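Local coordinates for protein glycoside hydrolase YxiA (PDB 3LV4) that probably hydrolyses glycosidic bonds of L-arabinan, as a calcium-binding member of glycoside hydrolase family 43, at residues G406-D410 with R433-V438; K399-K403 with T427-L431; E63-T67 with Y117-I122. All coordinates share one frame; numbering follows the deposited sequence.

Interaction 1 (G406-D410 with R433-V438)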
loop_
_atom_site.group_PDB
_atom_site.type_symbol
_atom_site.label_atom_id
_atom_site.label_comp_id
_atom_site.label_asym_id
_atom_site.label_seq_id
_atom_site.Cartn_x
_atom_site.Cartn_y
_atom_site.Cartn_z
ATOM N N GLY A 406 -11.152 -11.997 22.708
ATOM C CA GLY A 406 -10.892 -10.988 23.721
ATOM C C GLY A 406 -10.844 -9.556 23.214
ATOM O O GLY A 406 -10.490 -8.639 23.956
ATOM N N LYS A 407 -11.208 -9.363 21.950
ATOM C CA LYS A 407 -11.118 -8.049 21.322
ATOM C C LYS A 407 -12.446 -7.621 20.704
ATOM O O LYS A 407 -13.342 -8.444 20.512
ATOM C CB LYS A 407 -10.001 -8.038 20.275
ATOM C CG LYS A 407 -8.617 -8.058 20.905
ATOM C CD LYS A 407 -7.525 -8.189 19.876
ATOM C CE LYS A 407 -7.500 -9.592 19.311
ATOM N NZ LYS A 407 -6.347 -9.767 18.400
ATOM N N THR A 408 -12.567 -6.327 20.426
ATOM C CA THR A 408 -13.747 -5.782 19.767
ATOM C C THR A 408 -13.352 -5.275 18.390
ATOM O O THR A 408 -12.358 -4.568 18.249
ATOM C CB THR A 408 -14.359 -4.620 20.568
ATOM O OG1 THR A 408 -14.772 -5.094 21.856
ATOM C CG2 THR A 408 -15.570 -4.053 19.833
ATOM N N TYR A 409 -14.128 -5.654 17.380
ATOM C CA TYR A 409 -13.818 -5.322 16.000
ATOM C C TYR A 409 -14.937 -4.494 15.410
ATOM O O TYR A 409 -16.113 -4.836 15.556
ATOM C CB TYR A 409 -13.670 -6.595 15.167
ATOM C CG TYR A 409 -12.503 -7.458 15.560
ATOM C CD1 TYR A 409 -12.598 -8.349 16.629
ATOM C CD2 TYR A 409 -11.300 -7.386 14.869
ATOM C CE1 TYR A 409 -11.522 -9.150 16.998
ATOM C CE2 TYR A 409 -10.220 -8.180 15.227
ATOM C CZ TYR A 409 -10.338 -9.057 16.291
ATOM O OH TYR A 409 -9.273 -9.846 16.644
ATOM N N ASP A 410 -14.566 -3.410 14.737
ATOM C CA ASP A 410 -15.527 -2.533 14.086
ATOM C C ASP A 410 -15.280 -2.576 12.596
ATOM O O ASP A 410 -14.149 -2.383 12.145
ATOM C CB ASP A 410 -15.355 -1.100 14.594
ATOM C CG ASP A 410 -15.844 -0.936 16.020
ATOM O OD1 ASP A 410 -17.073 -0.924 16.215
ATOM O OD2 ASP A 410 -15.008 -0.836 16.943
ATOM N N ARG A 433 -8.903 -2.271 18.006
ATOM C CA ARG A 433 -7.978 -1.235 18.454
ATOM C C ARG A 433 -6.544 -1.763 18.398
ATOM O O ARG A 433 -5.594 -1.020 18.107
ATOM C CB ARG A 433 -8.323 -0.799 19.883
ATOM C CG ARG A 433 -7.503 0.369 20.386
ATOM C CD ARG A 433 -8.065 0.906 21.697
ATOM N NE ARG A 433 -7.388 0.363 22.865
ATOM C CZ ARG A 433 -7.848 0.491 24.107
ATOM N NH1 ARG A 433 -8.991 1.134 24.327
ATOM N NH2 ARG A 433 -7.176 -0.029 25.129
ATOM N N GLU A 434 -6.400 -3.050 18.690
ATOM C CA GLU A 434 -5.096 -3.708 18.721
ATOM C C GLU A 434 -4.410 -3.737 17.355
ATOM O O GLU A 434 -3.197 -3.943 17.257
ATOM C CB GLU A 434 -5.235 -5.125 19.276
ATOM C CG GLU A 434 -5.396 -5.174 20.805
ATOM C CD GLU A 434 -6.814 -4.895 21.280
ATOM O OE1 GLU A 434 -7.738 -4.783 20.446
ATOM O OE2 GLU A 434 -7.010 -4.803 22.508
ATOM N N GLY A 435 -5.194 -3.541 16.304
ATOM C CA GLY A 435 -4.648 -3.351 14.974
ATOM C C GLY A 435 -4.683 -4.579 14.085
ATOM O O GLY A 435 -3.956 -4.628 13.091
ATOM N N ASP A 436 -5.505 -5.571 14.429
ATOM C CA ASP A 436 -5.628 -6.749 13.575
ATOM C C ASP A 436 -6.976 -6.783 12.865
ATOM O O ASP A 436 -7.978 -6.245 13.370
ATOM C CB ASP A 436 -5.346 -8.062 14.334
ATOM C CG ASP A 436 -6.397 -8.376 15.389
ATOM O OD1 ASP A 436 -7.180 -9.337 15.187
ATOM O OD2 ASP A 436 -6.439 -7.664 16.418
ATOM N N ALA A 437 -6.974 -7.380 11.674
ATOM C CA ALA A 437 -8.137 -7.404 10.789
ATOM C C ALA A 437 -8.807 -8.765 10.739
ATOM O O ALA A 437 -8.136 -9.797 10.717
ATOM C CB ALA A 437 -7.720 -7.007 9.378
ATOM N N VAL A 438 -10.135 -8.766 10.688
ATOM C CA VAL A 438 -10.879 -9.987 10.397
ATOM C C VAL A 438 -11.720 -9.780 9.135
ATOM O O VAL A 438 -12.290 -8.704 8.929
ATOM C CB VAL A 438 -11.770 -10.427 11.588
ATOM C CG1 VAL A 438 -10.896 -10.742 12.799
ATOM C CG2 VAL A 438 -12.807 -9.353 11.927
HETATM O O HOH W 1 -10.341 -4.714 21.366
HETATM O O HOH W 2 -11.308 -2.423 19.616
#
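Lys407 faces Glu434 with CA atoms 7.9 Å apart, and Thr408 faces Arg433 with CA atoms 7.5 Å apart, so the two backbones do not pair directly. Water fills part of the gap. One water accepts from Thr408 N and donates to Glu434 OE1, 2.8 Å from that oxygen. A second donates to Thr408 O, at 2.8 Å, and accepts from Arg433 N. The side chains then converge on the carboxylate of Asp436. Its CG sits between the backbone N and the carbonyl carbon (chi1 67°), and from there its two oxygens reach Tyr409 OH and Lys407 NZ. Tyr409 OH donates to Asp436 OD1 over 2.6 Å and meets its syn lone pair. OD1 lies in the plane of the ring, at its edge, while the ring and carboxylate planes stand 87° apart. Lys407 NZ forms a salt bridge with Asp436 OD2, 2.9 Å away, and comes from above the carboxylate plane (51° out of it). Each acid oxygen is thus held from a different direction. The aliphatic part of Lys407 crosses Glu434 at a slant, with CG 3.4 Å from Glu434 OE1. Val438 covers one face of the Tyr409 ring in a CH-pi contact, its CG1 4.0 Å from the ring centroid. An alanine in place of Tyr409 would probably leave Asp436 OD1 without its hydroxyl donor and open a gap beside Val438. Ser432 gives OD2 of Asp436 a further hydrogen bond. Both segments belong to the C-terminal lipocalin-like domain. Strand 423-432 lies between strands 407-418 and 437-442 and pairs antiparallel with both; its Ala430 touches Tyr409 and Val438. The other edge of strand 437-442 pairs with strand 355-363, whose Leu359 and Arg361 touch Val438.

Interaction 2 (K399-K403 with T427-L431)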
loop_
_atom_site.group_PDB
_atom_site.type_symbol
_atom_site.label_atom_id
_atom_site.label_comp_id
_atom_site.label_asym_id
_atom_site.label_seq_id
_atom_site.Cartn_x
_atom_site.Cartn_y
_atom_site.Cartn_z
ATOM N N LYS A 399 -22.765 -1.276 9.146
ATOM C CA LYS A 399 -21.646 -1.498 10.058
ATOM C C LYS A 399 -21.790 -2.826 10.792
ATOM O O LYS A 399 -22.905 -3.296 11.053
ATOM C CB LYS A 399 -21.531 -0.361 11.075
ATOM C CG LYS A 399 -21.321 1.012 10.458
ATOM C CD LYS A 399 -20.124 1.038 9.527
ATOM C CE LYS A 399 -19.667 2.476 9.243
ATOM N NZ LYS A 399 -20.645 3.263 8.431
ATOM N N ILE A 400 -20.654 -3.431 11.108
ATOM C CA ILE A 400 -20.630 -4.607 11.958
ATOM C C ILE A 400 -19.793 -4.327 13.189
ATOM O O ILE A 400 -18.809 -3.577 13.135
ATOM C CB ILE A 400 -20.075 -5.869 11.239
ATOM C CG1 ILE A 400 -20.276 -7.114 12.115
ATOM C CG2 ILE A 400 -18.596 -5.702 10.871
ATOM C CD1 ILE A 400 -19.877 -8.403 11.435
ATOM N N GLU A 401 -20.203 -4.912 14.304
ATOM C CA GLU A 401 -19.365 -4.975 15.490
ATOM C C GLU A 401 -19.251 -6.447 15.873
ATOM O O GLU A 401 -20.254 -7.153 15.896
ATOM C CB GLU A 401 -19.996 -4.173 16.628
ATOM C CG GLU A 401 -19.116 -4.031 17.844
ATOM C CD GLU A 401 -19.781 -3.222 18.948
ATOM O OE1 GLU A 401 -20.808 -2.555 18.684
ATOM O OE2 GLU A 401 -19.270 -3.246 20.076
ATOM N N LEU A 402 -18.034 -6.920 16.134
ATOM C CA LEU A 402 -17.838 -8.302 16.571
ATOM C C LEU A 402 -16.986 -8.336 17.818
ATOM O O LEU A 402 -16.102 -7.495 18.001
ATOM C CB LEU A 402 -17.117 -9.144 15.514
ATOM C CG LEU A 402 -17.506 -9.088 14.048
ATOM C CD1 LEU A 402 -16.666 -8.037 13.349
ATOM C CD2 LEU A 402 -17.282 -10.466 13.430
ATOM N N LYS A 403 -17.247 -9.319 18.667
ATOM C CA LYS A 403 -16.380 -9.567 19.808
ATOM C C LYS A 403 -15.860 -10.985 19.735
ATOM O O LYS A 403 -16.618 -11.944 19.880
ATOM C CB LYS A 403 -17.113 -9.316 21.122
ATOM C CG LYS A 403 -17.437 -7.853 21.361
ATOM C CD LYS A 403 -17.860 -7.631 22.811
ATOM C CE LYS A 403 -17.981 -6.147 23.141
ATOM N NZ LYS A 403 -19.133 -5.545 22.432
ATOM N N THR A 427 -19.982 -9.982 2.512
ATOM C CA THR A 427 -18.715 -9.962 3.226
ATOM C C THR A 427 -18.780 -9.000 4.401
ATOM O O THR A 427 -19.667 -8.158 4.481
ATOM C CB THR A 427 -17.538 -9.549 2.303
ATOM O OG1 THR A 427 -17.572 -8.131 2.068
ATOM C CG2 THR A 427 -17.615 -10.295 0.967
ATOM N N PHE A 428 -17.838 -9.145 5.325
ATOM C CA PHE A 428 -17.571 -8.101 6.292
ATOM C C PHE A 428 -16.067 -7.987 6.475
ATOM O O PHE A 428 -15.326 -8.929 6.203
ATOM C CB PHE A 428 -18.294 -8.341 7.634
ATOM C CG PHE A 428 -17.844 -9.571 8.373
ATOM C CD1 PHE A 428 -16.698 -9.549 9.154
ATOM C CD2 PHE A 428 -18.596 -10.740 8.322
ATOM C CE1 PHE A 428 -16.290 -10.679 9.859
ATOM C CE2 PHE A 428 -18.201 -11.873 9.024
ATOM C CZ PHE A 428 -17.040 -11.844 9.789
ATOM N N SER A 429 -15.620 -6.819 6.911
ATOM C CA SER A 429 -14.202 -6.578 7.128
ATOM C C SER A 429 -14.111 -5.636 8.305
ATOM O O SER A 429 -14.760 -4.593 8.307
ATOM C CB SER A 429 -13.564 -5.942 5.892
ATOM O OG SER A 429 -12.177 -5.705 6.100
ATOM N N ALA A 430 -13.343 -6.007 9.321
ATOM C CA ALA A 430 -13.340 -5.224 10.553
ATOM C C ALA A 430 -11.962 -5.169 11.211
ATOM O O ALA A 430 -11.077 -5.966 10.888
ATOM C CB ALA A 430 -14.386 -5.772 11.532
ATOM N N LEU A 431 -11.799 -4.227 12.141
ATOM C CA LEU A 431 -10.520 -3.990 12.798
ATOM C C LEU A 431 -10.716 -3.793 14.288
ATOM O O LEU A 431 -11.712 -3.210 14.711
ATOM C CB LEU A 431 -9.864 -2.717 12.243
ATOM C CG LEU A 431 -9.285 -2.719 10.820
ATOM C CD1 LEU A 431 -8.973 -1.294 10.364
ATOM C CD2 LEU A 431 -8.030 -3.586 10.745
#
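Ile400 reaches Phe428 because its CG1 is anti to the backbone N (chi1 -171°) and the chain then runs on extended to CD1. Phe428 answers with CG tucked between its own backbone N and carbonyl carbon (chi1 64°), which presents a ring face to that methyl. CD1 of Ile400 stands 3.9 Å above the ring plane, offset toward the rim. This is a CH-pi contact, with CD1 4.1 Å from the centroid of the Phe428 ring. CG2, the other branch of Ile400, lies near both partners, 4.2 Å from Phe428 CB and 4.3 Å from Ala430 CB. Leu402 divides its two methyls between the same partners. Its CD2 comes within 3.7 Å of Phe428 CE1, at an oblique angle to the ring. Its CD1 lies 3.7 Å from Ala430 CB. All four residues are buried, and the contact between them is purely apolar. Side chains therefore join these strands, whose axes approach to 7.8 Å and cross at -61°. On both strands the alternate residues Ile400 and Leu402, and Phe428 and Ala430, direct their CB atoms toward the other strand. Such an arrangement is consistent with the interior of a strongly curved, lipocalin-like beta-barrel. Other core residues complete the cluster. Tyr357, from strand 355-363, brings its ring against that of Phe428. Strand 407-418 lies between the two segments and pairs antiparallel with both their strands. Its Phe413 touches Ile400 as well as Phe428. Beyond strand 423-432 comes strand 437-442, where Val438 meets Ala430.

Interaction 3 (E63-T67 with Y117-I122)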
loop_
_atom_site.group_PDB
_atom_site.type_symbol
_atom_site.label_atom_id
_atom_site.label_comp_id
_atom_site.label_asym_id
_atom_site.label_seq_id
_atom_site.Cartn_x
_atom_site.Cartn_y
_atom_site.Cartn_z
ATOM N N GLU A 63 19.224 8.109 -20.810
ATOM C CA GLU A 63 18.502 9.185 -20.145
ATOM C C GLU A 63 18.827 9.233 -18.657
ATOM O O GLU A 63 19.032 10.307 -18.096
ATOM C CB GLU A 63 16.991 9.030 -20.346
ATOM C CG GLU A 63 16.174 10.249 -19.922
ATOM C CD GLU A 63 16.443 11.484 -20.793
ATOM O OE1 GLU A 63 16.935 11.329 -21.932
ATOM O OE2 GLU A 63 16.165 12.611 -20.337
ATOM N N LEU A 64 18.902 8.062 -18.031
ATOM C CA LEU A 64 19.106 7.996 -16.593
ATOM C C LEU A 64 20.463 7.394 -16.254
ATOM O O LEU A 64 20.631 6.798 -15.186
ATOM C CB LEU A 64 17.988 7.169 -15.933
ATOM C CG LEU A 64 16.550 7.594 -16.262
ATOM C CD1 LEU A 64 15.540 6.806 -15.407
ATOM C CD2 LEU A 64 16.376 9.098 -16.067
ATOM N N LYS A 65 21.431 7.550 -17.157
ATOM C CA LYS A 65 22.721 6.891 -16.975
ATOM C C LYS A 65 23.359 7.183 -15.617
ATOM O O LYS A 65 23.970 6.292 -15.031
ATOM C CB LYS A 65 23.701 7.230 -18.106
ATOM C CG LYS A 65 24.116 8.683 -18.155
ATOM C CD LYS A 65 24.938 8.975 -19.413
ATOM C CE LYS A 65 25.207 10.465 -19.572
ATOM N NZ LYS A 65 25.906 10.768 -20.852
ATOM N N GLU A 66 23.219 8.411 -15.115
ATOM C CA GLU A 66 23.877 8.764 -13.858
ATOM C C GLU A 66 23.321 7.936 -12.715
ATOM O O GLU A 66 24.039 7.589 -11.773
ATOM C CB GLU A 66 23.738 10.257 -13.530
ATOM C CG GLU A 66 24.609 11.178 -14.362
ATOM C CD GLU A 66 23.933 11.626 -15.652
ATOM O OE1 GLU A 66 22.734 11.311 -15.855
ATOM O OE2 GLU A 66 24.607 12.303 -16.460
ATOM N N THR A 67 22.039 7.609 -12.808
ATOM C CA THR A 67 21.365 6.851 -11.762
ATOM C C THR A 67 21.779 5.380 -11.820
ATOM O O THR A 67 22.107 4.771 -10.799
ATOM C CB THR A 67 19.830 7.010 -11.880
ATOM O OG1 THR A 67 19.478 8.332 -11.467
ATOM C CG2 THR A 67 19.089 5.999 -10.993
ATOM N N TYR A 117 9.411 10.509 -20.721
ATOM C CA TYR A 117 9.835 11.306 -19.574
ATOM C C TYR A 117 11.259 11.790 -19.803
ATOM O O TYR A 117 12.102 11.035 -20.305
ATOM C CB TYR A 117 9.712 10.489 -18.278
ATOM C CG TYR A 117 8.270 10.312 -17.875
ATOM C CD1 TYR A 117 7.456 9.386 -18.517
ATOM C CD2 TYR A 117 7.706 11.105 -16.885
ATOM C CE1 TYR A 117 6.120 9.237 -18.160
ATOM C CE2 TYR A 117 6.378 10.968 -16.522
ATOM C CZ TYR A 117 5.588 10.041 -17.170
ATOM O OH TYR A 117 4.262 9.908 -16.817
ATOM N N LYS A 118 11.509 13.054 -19.464
ATOM C CA LYS A 118 12.834 13.653 -19.619
ATOM C C LYS A 118 13.466 13.981 -18.275
ATOM O O LYS A 118 12.863 14.630 -17.422
ATOM C CB LYS A 118 12.783 14.899 -20.499
ATOM C CG LYS A 118 12.518 14.579 -21.959
ATOM C CD LYS A 118 13.649 13.748 -22.580
ATOM C CE LYS A 118 14.983 14.484 -22.531
ATOM N NZ LYS A 118 16.095 13.671 -23.090
ATOM N N ASN A 119 14.691 13.515 -18.107
ATOM C CA ASN A 119 15.422 13.641 -16.855
ATOM C C ASN A 119 15.681 15.102 -16.491
ATOM O O ASN A 119 16.136 15.886 -17.332
ATOM C CB ASN A 119 16.742 12.866 -16.975
ATOM C CG ASN A 119 17.577 12.920 -15.710
ATOM O OD1 ASN A 119 18.814 12.972 -15.763
ATOM N ND2 ASN A 119 16.916 12.905 -14.572
ATOM N N LYS A 120 15.378 15.465 -15.243
ATOM C CA LYS A 120 15.697 16.793 -14.733
ATOM C C LYS A 120 16.830 16.724 -13.718
ATOM O O LYS A 120 17.348 17.759 -13.275
ATOM C CB LYS A 120 14.467 17.449 -14.098
ATOM C CG LYS A 120 13.339 17.736 -15.083
ATOM C CD LYS A 120 12.230 18.557 -14.428
ATOM C CE LYS A 120 12.746 19.875 -13.858
ATOM N NZ LYS A 120 11.676 20.646 -13.147
ATOM N N GLY A 121 17.201 15.506 -13.330
ATOM C CA GLY A 121 18.337 15.312 -12.445
ATOM C C GLY A 121 18.080 14.527 -11.169
ATOM O O GLY A 121 16.946 14.445 -10.674
ATOM N N ILE A 122 19.161 13.947 -10.644
ATOM C CA ILE A 122 19.172 13.300 -9.336
ATOM C C ILE A 122 19.172 14.355 -8.238
ATOM O O ILE A 122 19.891 15.355 -8.342
ATOM C CB ILE A 122 20.451 12.456 -9.173
ATOM C CG1 ILE A 122 20.490 11.330 -10.226
ATOM C CG2 ILE A 122 20.573 11.934 -7.733
ATOM C CD1 ILE A 122 21.825 10.592 -10.313
HETATM O O HOH W 3 21.014 12.426 -14.058
#
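Glu63 grips Lys118 and Asn119 where a helical turn packs on the outermost strand of a four-stranded blade, in the five-bladed beta-propeller of family 43. Its OE1 forms a salt bridge with Lys118 NZ at 2.7 Å, met on the syn side but 23° out of the carboxylate plane. OE2 accepts from Asn119 N at 2.8 Å through its anti lone pair, and this bond is nearly straight (166°). A weak bond from Lys118 NZ also reaches Glu63 OE2. Lys118 curls back to the acid through bends at chi2 and chi3. Beside this polar group, Leu64 CD2 packs on Asn119 CB at 3.9 Å. Further along, Ile122 lies against the next helix: its CG1 is 3.4 Å from Thr67 OG1, and its CD1 touches Glu66 CB. Second-shell residues fix these groups. Asn59 ND2 binds Glu63 OE1, while Tyr93 of strand 89-96 backs Leu64 and Thr67. Lys120 and Gly121 form a classic beta bulge opposite Leu107. Finally, one water donates to both Glu66 OE1, at 2.7 Å, and Asn119 OD1, at 2.8 Å.

How the interactions relate
Interactions 1 and 2 share the C-terminal lipocalin-like domain, with centres 9 Å apart. They touch directly: Tyr409 N lies 2.8 Å from Leu402 O, a probable hydrogen bond, and Asp410 N lies 2.9 Å from Leu431 O, another. Interaction 3 belongs to the family 43 part, on the opposite side of the chain's centre. Its centre is 46 Å from that of interaction 1 and 47 Å from that of interaction 2. It is away from the predicted catalytic residues Asp15, Asp148 and Glu201. The Glu434 side chain is about 5 Å from a bound calcium ion. The Phe428 side chain is about 9 Å from that of Glu358, which binds calcium with Asn281 and Glu375.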